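Long-range contacts in AlyGC (Glaciecola chathamensis, PDB 5GKD), which cleaves alginate as a lyase of polysaccharide lyase family 6, probably by beta-elimination and with the help of a bound calcium ion: residues T107-D112 against D136-V141; I111-N116 against G142-G147; K146-A151 against T184-T189. All coordinates share one frame; numbering follows the deposited sequence.

Contact 1: residues T107-D112 against D136-V141; sequences TQVVID and DHNHLV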
ATOM      1  N   THR A 107     -26.127   9.018 -26.717  1.00 17.78           N
ATOM      2  CA  THR A 107     -26.382   7.845 -27.536  1.00 18.32           C
ATOM      3  C   THR A 107     -25.127   7.498 -28.323  1.00 22.50           C
ATOM      4  O   THR A 107     -24.386   8.383 -28.744  1.00 21.52           O
ATOM      5  CB  THR A 107     -27.577   8.054 -28.490  1.00 19.27           C
ATOM      6  OG1 THR A 107     -27.817   6.866 -29.258  1.00 19.49           O
ATOM      7  CG2 THR A 107     -27.330   9.243 -29.441  1.00 20.42           C
ATOM      8  N   GLN A 108     -24.866   6.204 -28.469  1.00 16.95           N
ATOM      9  CA  GLN A 108     -23.756   5.739 -29.280  1.00 19.42           C
ATOM     10  C   GLN A 108     -22.426   6.277 -28.764  1.00 19.80           C
ATOM     11  O   GLN A 108     -21.587   6.760 -29.525  1.00 21.33           O
ATOM     12  CB  GLN A 108     -23.964   6.104 -30.756  1.00 17.08           C
ATOM     13  CG  GLN A 108     -25.204   5.465 -31.391  1.00 20.44           C
ATOM     14  CD  GLN A 108     -25.146   5.477 -32.910  1.00 23.02           C
ATOM     15  OE1 GLN A 108     -24.154   5.077 -33.488  1.00 23.74           O
ATOM     16  NE2 GLN A 108     -26.210   5.935 -33.552  1.00 21.83           N
ATOM     17  N   VAL A 109     -22.222   6.195 -27.457  1.00 21.27           N
ATOM     18  CA  VAL A 109     -20.882   6.425 -26.953  1.00 18.85           C
ATOM     19  C   VAL A 109     -20.395   5.195 -26.201  1.00 19.28           C
ATOM     20  O   VAL A 109     -21.154   4.473 -25.545  1.00 17.11           O
ATOM     21  CB  VAL A 109     -20.724   7.715 -26.109  1.00 20.91           C
ATOM     22  CG1 VAL A 109     -21.892   8.643 -26.240  1.00 18.23           C
ATOM     23  CG2 VAL A 109     -20.319   7.442 -24.677  1.00 19.26           C
ATOM     24  N   VAL A 110     -19.097   4.956 -26.346  1.00 17.71           N
ATOM     25  CA  VAL A 110     -18.402   3.813 -25.789  1.00 15.22           C
ATOM     26  C   VAL A 110     -17.577   4.296 -24.605  1.00 17.49           C
ATOM     27  O   VAL A 110     -16.887   5.317 -24.700  1.00 16.65           O
ATOM     28  CB  VAL A 110     -17.488   3.157 -26.840  1.00 14.91           C
ATOM     29  CG1 VAL A 110     -16.670   2.052 -26.220  1.00 14.12           C
ATOM     30  CG2 VAL A 110     -18.283   2.659 -28.038  1.00 14.55           C
ATOM     31  N   ILE A 111     -17.625   3.559 -23.504  1.00 15.47           N
ATOM     32  CA  ILE A 111     -16.632   3.673 -22.450  1.00 16.78           C
ATOM     33  C   ILE A 111     -16.010   2.299 -22.274  1.00 18.72           C
ATOM     34  O   ILE A 111     -16.702   1.344 -21.901  1.00 17.06           O
ATOM     35  CB  ILE A 111     -17.227   4.176 -21.130  1.00 18.69           C
ATOM     36  CG1 ILE A 111     -17.967   5.502 -21.350  1.00 14.61           C
ATOM     37  CG2 ILE A 111     -16.108   4.282 -20.088  1.00 16.50           C
ATOM     38  CD1 ILE A 111     -18.558   6.109 -20.082  1.00 15.01           C
ATOM     39  N   ASP A 112     -14.709   2.200 -22.533  1.00 19.11           N
ATOM     40  CA  ASP A 112     -14.011   0.919 -22.644  1.00 16.20           C
ATOM     41  C   ASP A 112     -12.815   0.937 -21.701  1.00 18.15           C
ATOM     42  O   ASP A 112     -11.786   1.560 -21.995  1.00 18.24           O
ATOM     43  CB  ASP A 112     -13.578   0.678 -24.089  1.00 18.40           C
ATOM     44  CG  ASP A 112     -12.915  -0.657 -24.286  1.00 18.93           C
ATOM     45  OD1 ASP A 112     -12.670  -1.364 -23.297  1.00 22.91           O
ATOM     46  OD2 ASP A 112     -12.622  -1.004 -25.442  1.00 24.87           O
ATOM     47  N   ASP A 136     -29.026   5.764 -24.380  1.00 17.98           N
ATOM     48  CA  ASP A 136     -29.403   4.660 -25.256  1.00 19.23           C
ATOM     49  C   ASP A 136     -28.303   4.309 -26.253  1.00 20.60           C
ATOM     50  O   ASP A 136     -27.501   5.155 -26.648  1.00 19.20           O
ATOM     51  CB  ASP A 136     -30.680   4.993 -26.032  1.00 16.74           C
ATOM     52  CG  ASP A 136     -30.448   6.084 -27.053  1.00 20.60           C
ATOM     53  OD1 ASP A 136     -30.511   7.257 -26.663  1.00 22.43           O
ATOM     54  OD2 ASP A 136     -30.171   5.779 -28.234  1.00 22.66           O
ATOM     55  N   HIS A 137     -28.302   3.034 -26.676  1.00 20.28           N
ATOM     56  CA  HIS A 137     -27.367   2.520 -27.679  1.00 16.06           C
ATOM     57  C   HIS A 137     -25.919   2.843 -27.311  1.00 20.73           C
ATOM     58  O   HIS A 137     -25.085   3.129 -28.168  1.00 18.36           O
ATOM     59  CB  HIS A 137     -27.713   3.033 -29.088  1.00 18.05           C
ATOM     60  CG  HIS A 137     -29.047   2.551 -29.596  1.00 22.74           C
ATOM     61  ND1 HIS A 137     -30.231   3.220 -29.345  1.00 21.13           N
ATOM     62  CD2 HIS A 137     -29.384   1.452 -30.317  1.00 18.81           C
ATOM     63  CE1 HIS A 137     -31.236   2.559 -29.894  1.00 17.61           C
ATOM     64  NE2 HIS A 137     -30.751   1.484 -30.489  1.00 24.26           N
ATOM     65  N   ASN A 138     -25.605   2.771 -26.023  1.00 20.95           N
ATOM     66  CA  ASN A 138     -24.241   2.971 -25.559  1.00 20.61           C
ATOM     67  C   ASN A 138     -23.579   1.626 -25.240  1.00 19.66           C
ATOM     68  O   ASN A 138     -24.215   0.563 -25.252  1.00 16.57           O
ATOM     69  CB  ASN A 138     -24.229   3.918 -24.354  1.00 15.85           C
ATOM     70  CG  ASN A 138     -24.783   5.275 -24.697  1.00 19.89           C
ATOM     71  OD1 ASN A 138     -24.231   5.987 -25.543  1.00 20.86           O
ATOM     72  ND2 ASN A 138     -25.889   5.646 -24.060  1.00 18.57           N
ATOM     73  N   HIS A 139     -22.277   1.685 -24.962  1.00 16.43           N
ATOM     74  CA  HIS A 139     -21.439   0.487 -24.857  1.00 15.89           C
ATOM     75  C   HIS A 139     -20.443   0.724 -23.722  1.00 20.90           C
ATOM     76  O   HIS A 139     -19.456   1.450 -23.901  1.00 19.01           O
ATOM     77  CB  HIS A 139     -20.759   0.231 -26.198  1.00 18.40           C
ATOM     78  CG  HIS A 139     -19.791  -0.911 -26.223  1.00 18.02           C
ATOM     79  ND1 HIS A 139     -19.776  -1.837 -27.245  1.00 18.40           N
ATOM     80  CD2 HIS A 139     -18.760  -1.237 -25.406  1.00 15.44           C
ATOM     81  CE1 HIS A 139     -18.802  -2.706 -27.037  1.00 18.84           C
ATOM     82  NE2 HIS A 139     -18.164  -2.358 -25.932  1.00 18.82           N
ATOM     83  N   LEU A 140     -20.710   0.122 -22.558  1.00 18.88           N
ATOM     84  CA  LEU A 140     -19.901   0.293 -21.357  1.00 17.69           C
ATOM     85  C   LEU A 140     -19.315  -1.049 -20.946  1.00 18.96           C
ATOM     86  O   LEU A 140     -20.053  -1.949 -20.533  1.00 19.73           O
ATOM     87  CB  LEU A 140     -20.727   0.860 -20.207  1.00 16.26           C
ATOM     88  CG  LEU A 140     -21.588   2.051 -20.601  1.00 17.41           C
ATOM     89  CD1 LEU A 140     -22.396   2.542 -19.415  1.00 21.84           C
ATOM     90  CD2 LEU A 140     -20.677   3.147 -21.138  1.00 17.93           C
ATOM     91  N   VAL A 141     -17.992  -1.161 -20.983  1.00 16.65           N
ATOM     92  CA  VAL A 141     -17.342  -2.424 -20.684  1.00 17.25           C
ATOM     93  C   VAL A 141     -16.096  -2.191 -19.839  1.00 19.53           C
ATOM     94  O   VAL A 141     -15.351  -1.225 -20.041  1.00 20.51           O
ATOM     95  CB  VAL A 141     -17.004  -3.190 -21.981  1.00 18.45           C
ATOM     96  CG1 VAL A 141     -16.055  -2.372 -22.850  1.00 15.42           C
ATOM     97  CG2 VAL A 141     -16.449  -4.547 -21.653  1.00 17.28           C
TER

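Contact 2: residues I111-N116 against G142-G147; sequences IDNFSN and GKRNKG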
ATOM      1  N   ILE A 111     -17.625   3.559 -23.504  1.00 15.47           N
ATOM      2  CA  ILE A 111     -16.632   3.673 -22.450  1.00 16.78           C
ATOM      3  C   ILE A 111     -16.010   2.299 -22.274  1.00 18.72           C
ATOM      4  O   ILE A 111     -16.702   1.344 -21.901  1.00 17.06           O
ATOM      5  CB  ILE A 111     -17.227   4.176 -21.130  1.00 18.69           C
ATOM      6  CG1 ILE A 111     -17.967   5.502 -21.350  1.00 14.61           C
ATOM      7  CG2 ILE A 111     -16.108   4.282 -20.088  1.00 16.50           C
ATOM      8  CD1 ILE A 111     -18.558   6.109 -20.082  1.00 15.01           C
ATOM      9  N   ASP A 112     -14.709   2.200 -22.533  1.00 19.11           N
ATOM     10  CA  ASP A 112     -14.011   0.919 -22.644  1.00 16.20           C
ATOM     11  C   ASP A 112     -12.815   0.937 -21.701  1.00 18.15           C
ATOM     12  O   ASP A 112     -11.786   1.560 -21.995  1.00 18.24           O
ATOM     13  CB  ASP A 112     -13.578   0.678 -24.089  1.00 18.40           C
ATOM     14  CG  ASP A 112     -12.915  -0.657 -24.286  1.00 18.93           C
ATOM     15  OD1 ASP A 112     -12.670  -1.364 -23.297  1.00 22.91           O
ATOM     16  OD2 ASP A 112     -12.622  -1.004 -25.442  1.00 24.87           O
ATOM     17  N   ASN A 113     -12.961   0.266 -20.566  1.00 16.33           N
ATOM     18  CA  ASN A 113     -11.865   0.077 -19.627  1.00 17.75           C
ATOM     19  C   ASN A 113     -11.222   1.401 -19.223  1.00 19.61           C
ATOM     20  O   ASN A 113     -10.008   1.496 -19.046  1.00 20.86           O
ATOM     21  CB  ASN A 113     -10.825  -0.889 -20.202  1.00 19.41           C
ATOM     22  CG  ASN A 113     -11.215  -2.327 -19.965  1.00 21.83           C
ATOM     23  OD1 ASN A 113     -10.915  -2.890 -18.917  1.00 20.39           O
ATOM     24  ND2 ASN A 113     -11.937  -2.911 -20.914  1.00 18.34           N
ATOM     25  N   PHE A 114     -12.057   2.419 -19.048  1.00 18.20           N
ATOM     26  CA  PHE A 114     -11.690   3.764 -18.594  1.00 17.02           C
ATOM     27  C   PHE A 114     -11.609   3.834 -17.068  1.00 18.84           C
ATOM     28  O   PHE A 114     -12.225   4.696 -16.431  1.00 18.67           O
ATOM     29  CB  PHE A 114     -12.728   4.744 -19.133  1.00 15.80           C
ATOM     30  CG  PHE A 114     -12.238   6.140 -19.334  1.00 18.16           C
ATOM     31  CD1 PHE A 114     -11.333   6.429 -20.345  1.00 18.34           C
ATOM     32  CD2 PHE A 114     -12.749   7.176 -18.580  1.00 15.42           C
ATOM     33  CE1 PHE A 114     -10.918   7.729 -20.566  1.00 19.21           C
ATOM     34  CE2 PHE A 114     -12.347   8.488 -18.795  1.00 20.49           C
ATOM     35  CZ  PHE A 114     -11.417   8.764 -19.784  1.00 20.57           C
ATOM     36  N   SER A 115     -10.864   2.911 -16.463  1.00 17.45           N
ATOM     37  CA  SER A 115     -10.931   2.693 -15.024  1.00 19.98           C
ATOM     38  C   SER A 115      -9.857   3.467 -14.284  1.00 20.99           C
ATOM     39  O   SER A 115      -8.720   3.572 -14.745  1.00 21.91           O
ATOM     40  CB  SER A 115     -10.768   1.210 -14.678  1.00 20.91           C
ATOM     41  OG  SER A 115     -11.828   0.465 -15.187  1.00 20.18           O
ATOM     42  N   ASN A 116     -10.226   3.989 -13.127  1.00 21.32           N
ATOM     43  CA  ASN A 116      -9.242   4.531 -12.205  1.00 22.72           C
ATOM     44  C   ASN A 116      -8.118   3.521 -11.969  1.00 19.99           C
ATOM     45  O   ASN A 116      -8.375   2.327 -11.908  1.00 19.83           O
ATOM     46  CB  ASN A 116      -9.917   4.882 -10.882  1.00 17.71           C
ATOM     47  CG  ASN A 116      -9.068   5.763 -10.025  1.00 22.29           C
ATOM     48  OD1 ASN A 116      -8.153   5.293  -9.340  1.00 20.71           O
ATOM     49  ND2 ASN A 116      -9.355   7.074 -10.061  1.00 21.98           N
ATOM     50  N   GLY A 142     -15.884  -3.073 -18.873  1.00 18.98           N
ATOM     51  CA  GLY A 142     -14.609  -3.165 -18.201  1.00 17.08           C
ATOM     52  C   GLY A 142     -14.371  -2.265 -17.006  1.00 18.50           C
ATOM     53  O   GLY A 142     -13.216  -1.968 -16.717  1.00 17.81           O
ATOM     54  N   LYS A 143     -15.397  -1.820 -16.295  1.00 17.05           N
ATOM     55  CA  LYS A 143     -15.131  -1.030 -15.093  1.00 19.18           C
ATOM     56  C   LYS A 143     -14.580  -1.930 -13.997  1.00 20.15           C
ATOM     57  O   LYS A 143     -15.233  -2.896 -13.599  1.00 19.40           O
ATOM     58  CB  LYS A 143     -16.385  -0.308 -14.614  1.00 17.11           C
ATOM     59  CG  LYS A 143     -16.124   0.637 -13.446  1.00 17.73           C
ATOM     60  CD  LYS A 143     -17.345   1.518 -13.170  1.00 17.13           C
ATOM     61  CE  LYS A 143     -16.994   2.749 -12.301  1.00 18.55           C
ATOM     62  NZ  LYS A 143     -16.544   2.450 -10.899  1.00 18.92           N
ATOM     63  N   ARG A 144     -13.373  -1.624 -13.509  1.00 23.01           N
ATOM     64  CA  ARG A 144     -12.695  -2.513 -12.575  1.00 21.53           C
ATOM     65  C   ARG A 144     -12.719  -2.019 -11.139  1.00 24.74           C
ATOM     66  O   ARG A 144     -12.368  -2.781 -10.234  1.00 21.40           O
ATOM     67  CB  ARG A 144     -11.229  -2.737 -12.973  1.00 22.83           C
ATOM     68  CG  ARG A 144     -10.874  -2.528 -14.409  1.00 25.74           C
ATOM     69  CD  ARG A 144     -11.388  -3.589 -15.373  1.00 24.92           C
ATOM     70  NE  ARG A 144     -10.696  -4.847 -15.319  1.00 30.80           N
ATOM     71  CZ  ARG A 144     -10.450  -5.624 -16.369  1.00 26.39           C
ATOM     72  NH1 ARG A 144     -10.794  -5.273 -17.602  1.00 23.43           N
ATOM     73  NH2 ARG A 144      -9.835  -6.760 -16.168  1.00 24.24           N
ATOM     74  N   ASN A 145     -13.117  -0.783 -10.907  1.00 21.73           N
ATOM     75  CA  ASN A 145     -12.957  -0.158  -9.610  1.00 20.72           C
ATOM     76  C   ASN A 145     -14.306   0.010  -8.935  1.00 20.93           C
ATOM     77  O   ASN A 145     -15.360  -0.101  -9.555  1.00 20.93           O
ATOM     78  CB  ASN A 145     -12.275   1.201  -9.753  1.00 18.64           C
ATOM     79  CG  ASN A 145     -13.137   2.196 -10.461  1.00 22.13           C
ATOM     80  OD1 ASN A 145     -13.693   1.902 -11.522  1.00 20.92           O
ATOM     81  ND2 ASN A 145     -13.276   3.391  -9.872  1.00 20.34           N
ATOM     82  N   LYS A 146     -14.249   0.294  -7.646  1.00 18.43           N
ATOM     83  CA  LYS A 146     -15.450   0.510  -6.862  1.00 17.98           C
ATOM     84  C   LYS A 146     -16.301   1.652  -7.425  1.00 18.62           C
ATOM     85  O   LYS A 146     -15.799   2.655  -7.942  1.00 19.70           O
ATOM     86  CB  LYS A 146     -15.063   0.787  -5.413  1.00 18.64           C
ATOM     87  CG  LYS A 146     -16.239   1.118  -4.515  1.00 20.68           C
ATOM     88  CD  LYS A 146     -16.058   0.614  -3.117  1.00 21.20           C
ATOM     89  CE  LYS A 146     -17.277   0.906  -2.262  1.00 27.78           C
ATOM     90  NZ  LYS A 146     -17.266   0.069  -1.029  1.00 31.10           N
ATOM     91  N   GLY A 147     -17.610   1.495  -7.309  1.00 19.19           N
ATOM     92  CA  GLY A 147     -18.498   2.526  -7.813  1.00 18.53           C
ATOM     93  C   GLY A 147     -19.367   1.902  -8.885  1.00 22.89           C
ATOM     94  O   GLY A 147     -18.903   1.179  -9.767  1.00 19.27           O
TER
HETATM   95  O   HOH W   1     -13.297   4.007 -13.168  1.00 22.68           O

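Contact 3: residues K146-A151 against T184-T189; sequences KGVTMA and TLRIGT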
ATOM      1  N   LYS A 146     -14.249   0.294  -7.646  1.00 18.43           N
ATOM      2  CA  LYS A 146     -15.450   0.510  -6.862  1.00 17.98           C
ATOM      3  C   LYS A 146     -16.301   1.652  -7.425  1.00 18.62           C
ATOM      4  O   LYS A 146     -15.799   2.655  -7.942  1.00 19.70           O
ATOM      5  CB  LYS A 146     -15.063   0.787  -5.413  1.00 18.64           C
ATOM      6  CG  LYS A 146     -16.239   1.118  -4.515  1.00 20.68           C
ATOM      7  CD  LYS A 146     -16.058   0.614  -3.117  1.00 21.20           C
ATOM      8  CE  LYS A 146     -17.277   0.906  -2.262  1.00 27.78           C
ATOM      9  NZ  LYS A 146     -17.266   0.069  -1.029  1.00 31.10           N
ATOM     10  N   GLY A 147     -17.610   1.495  -7.309  1.00 19.19           N
ATOM     11  CA  GLY A 147     -18.498   2.526  -7.813  1.00 18.53           C
ATOM     12  C   GLY A 147     -19.367   1.902  -8.885  1.00 22.89           C
ATOM     13  O   GLY A 147     -18.903   1.179  -9.767  1.00 19.27           O
ATOM     14  N   VAL A 148     -20.666   2.191  -8.791  1.00 22.62           N
ATOM     15  CA  VAL A 148     -21.618   1.710  -9.779  1.00 20.78           C
ATOM     16  C   VAL A 148     -21.192   2.195 -11.168  1.00 21.50           C
ATOM     17  O   VAL A 148     -20.548   3.242 -11.317  1.00 20.15           O
ATOM     18  CB  VAL A 148     -23.033   2.182  -9.391  1.00 20.00           C
ATOM     19  CG1 VAL A 148     -23.144   3.674  -9.491  1.00 21.55           C
ATOM     20  CG2 VAL A 148     -24.123   1.489 -10.250  1.00 22.55           C
ATOM     21  N   THR A 149     -21.469   1.383 -12.187  1.00 21.49           N
ATOM     22  CA  THR A 149     -21.163   1.825 -13.544  1.00 19.58           C
ATOM     23  C   THR A 149     -22.070   2.985 -13.940  1.00 18.27           C
ATOM     24  O   THR A 149     -21.605   4.012 -14.443  1.00 18.78           O
ATOM     25  CB  THR A 149     -21.287   0.660 -14.529  1.00 19.41           C
ATOM     26  OG1 THR A 149     -20.452  -0.418 -14.091  1.00 20.56           O
ATOM     27  CG2 THR A 149     -20.853   1.071 -15.947  1.00 18.21           C
ATOM     28  N   MET A 150     -23.356   2.863 -13.663  1.00 17.90           N
ATOM     29  CA  MET A 150     -24.326   3.880 -14.040  1.00 17.87           C
ATOM     30  C   MET A 150     -25.365   4.033 -12.949  1.00 18.24           C
ATOM     31  O   MET A 150     -25.870   3.037 -12.431  1.00 18.06           O
ATOM     32  CB  MET A 150     -25.032   3.531 -15.338  1.00 17.22           C
ATOM     33  CG  MET A 150     -26.111   4.525 -15.705  1.00 16.92           C
ATOM     34  SD  MET A 150     -26.766   4.199 -17.332  1.00 19.78           S
ATOM     35  CE  MET A 150     -27.756   5.670 -17.579  1.00 15.61           C
ATOM     36  N   ALA A 151     -25.695   5.279 -12.621  1.00 17.93           N
ATOM     37  CA  ALA A 151     -26.694   5.550 -11.606  1.00 17.72           C
ATOM     38  C   ALA A 151     -27.592   6.706 -12.040  1.00 18.86           C
ATOM     39  O   ALA A 151     -27.199   7.560 -12.835  1.00 22.37           O
ATOM     40  CB  ALA A 151     -26.034   5.854 -10.255  1.00 18.13           C
ATOM     41  N   THR A 184     -23.949  -2.577 -11.728  1.00 17.64           N
ATOM     42  CA  THR A 184     -23.967  -2.051 -13.082  1.00 16.29           C
ATOM     43  C   THR A 184     -24.916  -0.864 -13.199  1.00 18.29           C
ATOM     44  O   THR A 184     -24.560   0.145 -13.804  1.00 15.94           O
ATOM     45  CB  THR A 184     -24.331  -3.162 -14.072  1.00 19.64           C
ATOM     46  OG1 THR A 184     -23.256  -4.111 -14.123  1.00 20.01           O
ATOM     47  CG2 THR A 184     -24.551  -2.603 -15.472  1.00 16.97           C
ATOM     48  N   LEU A 185     -26.100  -0.945 -12.589  1.00 18.33           N
ATOM     49  CA  LEU A 185     -27.113   0.105 -12.662  1.00 18.34           C
ATOM     50  C   LEU A 185     -27.738   0.272 -11.281  1.00 17.53           C
ATOM     51  O   LEU A 185     -28.243  -0.694 -10.710  1.00 16.61           O
ATOM     52  CB  LEU A 185     -28.190  -0.254 -13.701  1.00 18.32           C
ATOM     53  CG  LEU A 185     -29.095   0.772 -14.413  1.00 24.24           C
ATOM     54  CD1 LEU A 185     -30.472   0.199 -14.693  1.00 22.83           C
ATOM     55  CD2 LEU A 185     -29.220   2.073 -13.706  1.00 24.43           C
ATOM     56  N   ARG A 186     -27.719   1.485 -10.747  1.00 20.17           N
ATOM     57  CA  ARG A 186     -28.388   1.811  -9.494  1.00 16.51           C
ATOM     58  C   ARG A 186     -29.387   2.938  -9.746  1.00 19.04           C
ATOM     59  O   ARG A 186     -29.025   3.972 -10.307  1.00 19.76           O
ATOM     60  CB  ARG A 186     -27.377   2.243  -8.434  1.00 18.17           C
ATOM     61  CG  ARG A 186     -28.002   2.644  -7.106  1.00 19.30           C
ATOM     62  CD  ARG A 186     -26.956   3.251  -6.182  1.00 19.29           C
ATOM     63  NE  ARG A 186     -26.751   4.657  -6.504  1.00 19.59           N
ATOM     64  CZ  ARG A 186     -25.606   5.315  -6.335  1.00 19.50           C
ATOM     65  NH1 ARG A 186     -24.546   4.692  -5.833  1.00 21.59           N
ATOM     66  NH2 ARG A 186     -25.522   6.591  -6.670  1.00 15.84           N
ATOM     67  N   ILE A 187     -30.635   2.757  -9.332  1.00 18.75           N
ATOM     68  CA  ILE A 187     -31.643   3.791  -9.549  1.00 17.56           C
ATOM     69  C   ILE A 187     -31.990   4.394  -8.196  1.00 19.84           C
ATOM     70  O   ILE A 187     -32.835   3.880  -7.453  1.00 18.71           O
ATOM     71  CB  ILE A 187     -32.878   3.253 -10.271  1.00 17.32           C
ATOM     72  CG1 ILE A 187     -32.445   2.486 -11.516  1.00 20.55           C
ATOM     73  CG2 ILE A 187     -33.786   4.404 -10.690  1.00 18.37           C
ATOM     74  CD1 ILE A 187     -33.588   1.740 -12.171  1.00 21.05           C
ATOM     75  N   GLY A 188     -31.361   5.508  -7.886  1.00 18.02           N
ATOM     76  CA  GLY A 188     -31.582   6.146  -6.618  1.00 17.13           C
ATOM     77  C   GLY A 188     -30.580   5.693  -5.584  1.00 21.59           C
ATOM     78  O   GLY A 188     -29.567   5.043  -5.861  1.00 20.84           O
ATOM     79  N   THR A 189     -30.917   6.022  -4.347  1.00 21.27           N
ATOM     80  CA  THR A 189     -30.036   5.870  -3.208  1.00 23.45           C
ATOM     81  C   THR A 189     -30.944   5.728  -1.996  1.00 25.51           C
ATOM     82  O   THR A 189     -32.116   6.106  -2.044  1.00 25.14           O
ATOM     83  CB  THR A 189     -29.094   7.085  -3.138  1.00 27.58           C
ATOM     84  OG1 THR A 189     -27.725   6.653  -3.162  1.00 31.38           O
ATOM     85  CG2 THR A 189     -29.371   7.935  -1.953  1.00 24.50           C
TER
HETATM   86  O   HOH W   2     -20.967  -2.780 -15.447  1.00 18.94           O

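Contact 1: residues T107-D112 against D136-V141
Asn138 stretches its amide across to Val109, and OD1 accepts the Val109 N-H at 2.8 Å, nearly straight (166°) and in the amide plane. The side chain here does work that a backbone carbonyl does further along, because both chains turn a corner, with Gln108 and His137 in left-handed backbone conformations. After the corner the parallel pairing is regular: His139 N bonds to Val109 O at 3.1 Å, Ile111 N to His139 O at 2.8 Å and Val141 N to Ile111 O at 3.0 Å. Ile111 CG1 and Leu140 CD2 meet at 3.6 Å, the two side chains running alongside one another. Before the corner, Thr107 OG1, anti to its backbone N (chi1 -179°), sits 2.8 Å from Asp136 OD2.

A second shell fixes these groups. Val106 O holds ND2 of Asn138, so the bridging amide is gripped at both ends; ND1 of His137 donates to Asp136 OD2 at 2.8 Å on the anti lone pair, and Arg105 forms a salt bridge with OD1. Ile111 and Leu140 reach strand 124-128 on another face of the coil, as expected in the parallel beta-helix of pectate lyase-like proteins. With an arginine on one carboxylate oxygen and an imidazole N-H on the other, Asp136 probably stays ionised despite its burial.

Contact 2: residues I111-N116 against G142-G147
Asn113 and Arg144 bring two flat groups together, their amide and guanidinium planes 49° apart. OD1 of Asn113 lies at the guanidinium edge, 2.7 Å from Arg144 NH1; the bond is bent, with the donor in the carbonyl plane and the oxygen tilted 25° from the guanidinium plane. At the other edge of the amide, Asn113 ND2 points in plane to Asp112 OD1, 2.9 Å away, in an almost straight bond. Held from both edges, the amide has little freedom to flip. An alanine at Asn113 would probably leave Arg144 NH1 without this oxygen, close to the like charge of Arg541, and open a gap over Gly142. That glycine has a positive phi, and a beta carbon on it would collide with Asn113 ND2.

The touching parts are loops that continue adjacent parallel strands, 105-112 and 134-141, so the contact continues the stacking of beta-helix coils beyond the point where strand pairing stops. Ser115 takes over part of that role: its OG, beside the backbone N (chi1 -65°), accepts the Arg144 N-H at 3.1 Å, and Arg144 CG packs against the same hydroxyl.

Farther along, Lys143 NZ ties up its own loop. Gly147 O at 2.9 Å, Asn145 OD1 at 3.0 Å and Asn145 O, with the carboxylate of Asp123, surround NZ and must share its three protons; NZ stands above the plane of each of the three carbonyls. The amide of Asn145 is set by Asp123 and Glu121 through ND2, and this nitrogen lies 3.8 Å from Asn116 CB. A water accepts from Asn116 N at 3.1 Å and stands 2.7 Å from Asn145 OD1.

Contact 3: residues K146-A151 against T184-T189
Arg186 leaves its strand with CG anti to the backbone N (chi1 178°), and a bend at chi3 (82°) turns NE out of the extended line, while Val148 holds CG1 between its backbone N and carbonyl carbon (chi1 66°). The two side chains cross at about a right angle. Val148 CG1 lies 4.0 Å above the guanidinium plane near its rim, and CB of Ala151 comes over the same face, 3.7 Å from Arg186 NH2. The opposite face meets Thr189 OG1, again near the rim. The other branch of Val148 packs at the root of the arginine, with CG2 3.8 Å from Arg186 CB. Small apolar groups thus support the flat group by van der Waals contact, with no hydrogen bond between these side chains.

Beneath this packing the backbones pair as short parallel strands. Met150 N donates to Thr184 O at 3.0 Å, and Arg186 N returns to Met150 O at 2.9 Å. Met150 and Leu185 lie on the sheet face away from Ala151 and Arg186. At the start of the pairing a water joins the two threonines, 2.8 Å from Thr149 OG1 and 3.0 Å from Thr184 OG1; Thr149 OG1 is also held by Arg174.

The calcium ion lies about 8 Å from the side chain of Arg186, and Val148 touches Glu183, a calcium ligand just before Thr184. Strands 150-152 and 185-188 are successive rungs of one parallel face of the beta-helix. Met150 and Ala151 pack on strand 124-128, the rung before, while Leu185 packs against Val201 of strand 200-207.

Overall arrangement
The three contacts join successive coils of one parallel beta-helix, and their chemistry follows their place on the coil. Contacts 1 and 3 are mostly buried strand pairings, but on different faces; contact 2, only partly buried, is a meeting of loops. Contact 1 runs directly into contact 2 through Ile111 and Asp112, with Val141 O and Asn113 N probably hydrogen-bonded at the junction, and contact 2 passes to contact 3 through Lys146 and Gly147. Backbone bonds and apolar contacts serve where strands lie flush; side-chain amides, hydroxyls and charges take over at corners and loops. Contact 3 lies nearest the calcium site. Leu140 and Thr149 pack together between contacts 1 and 3.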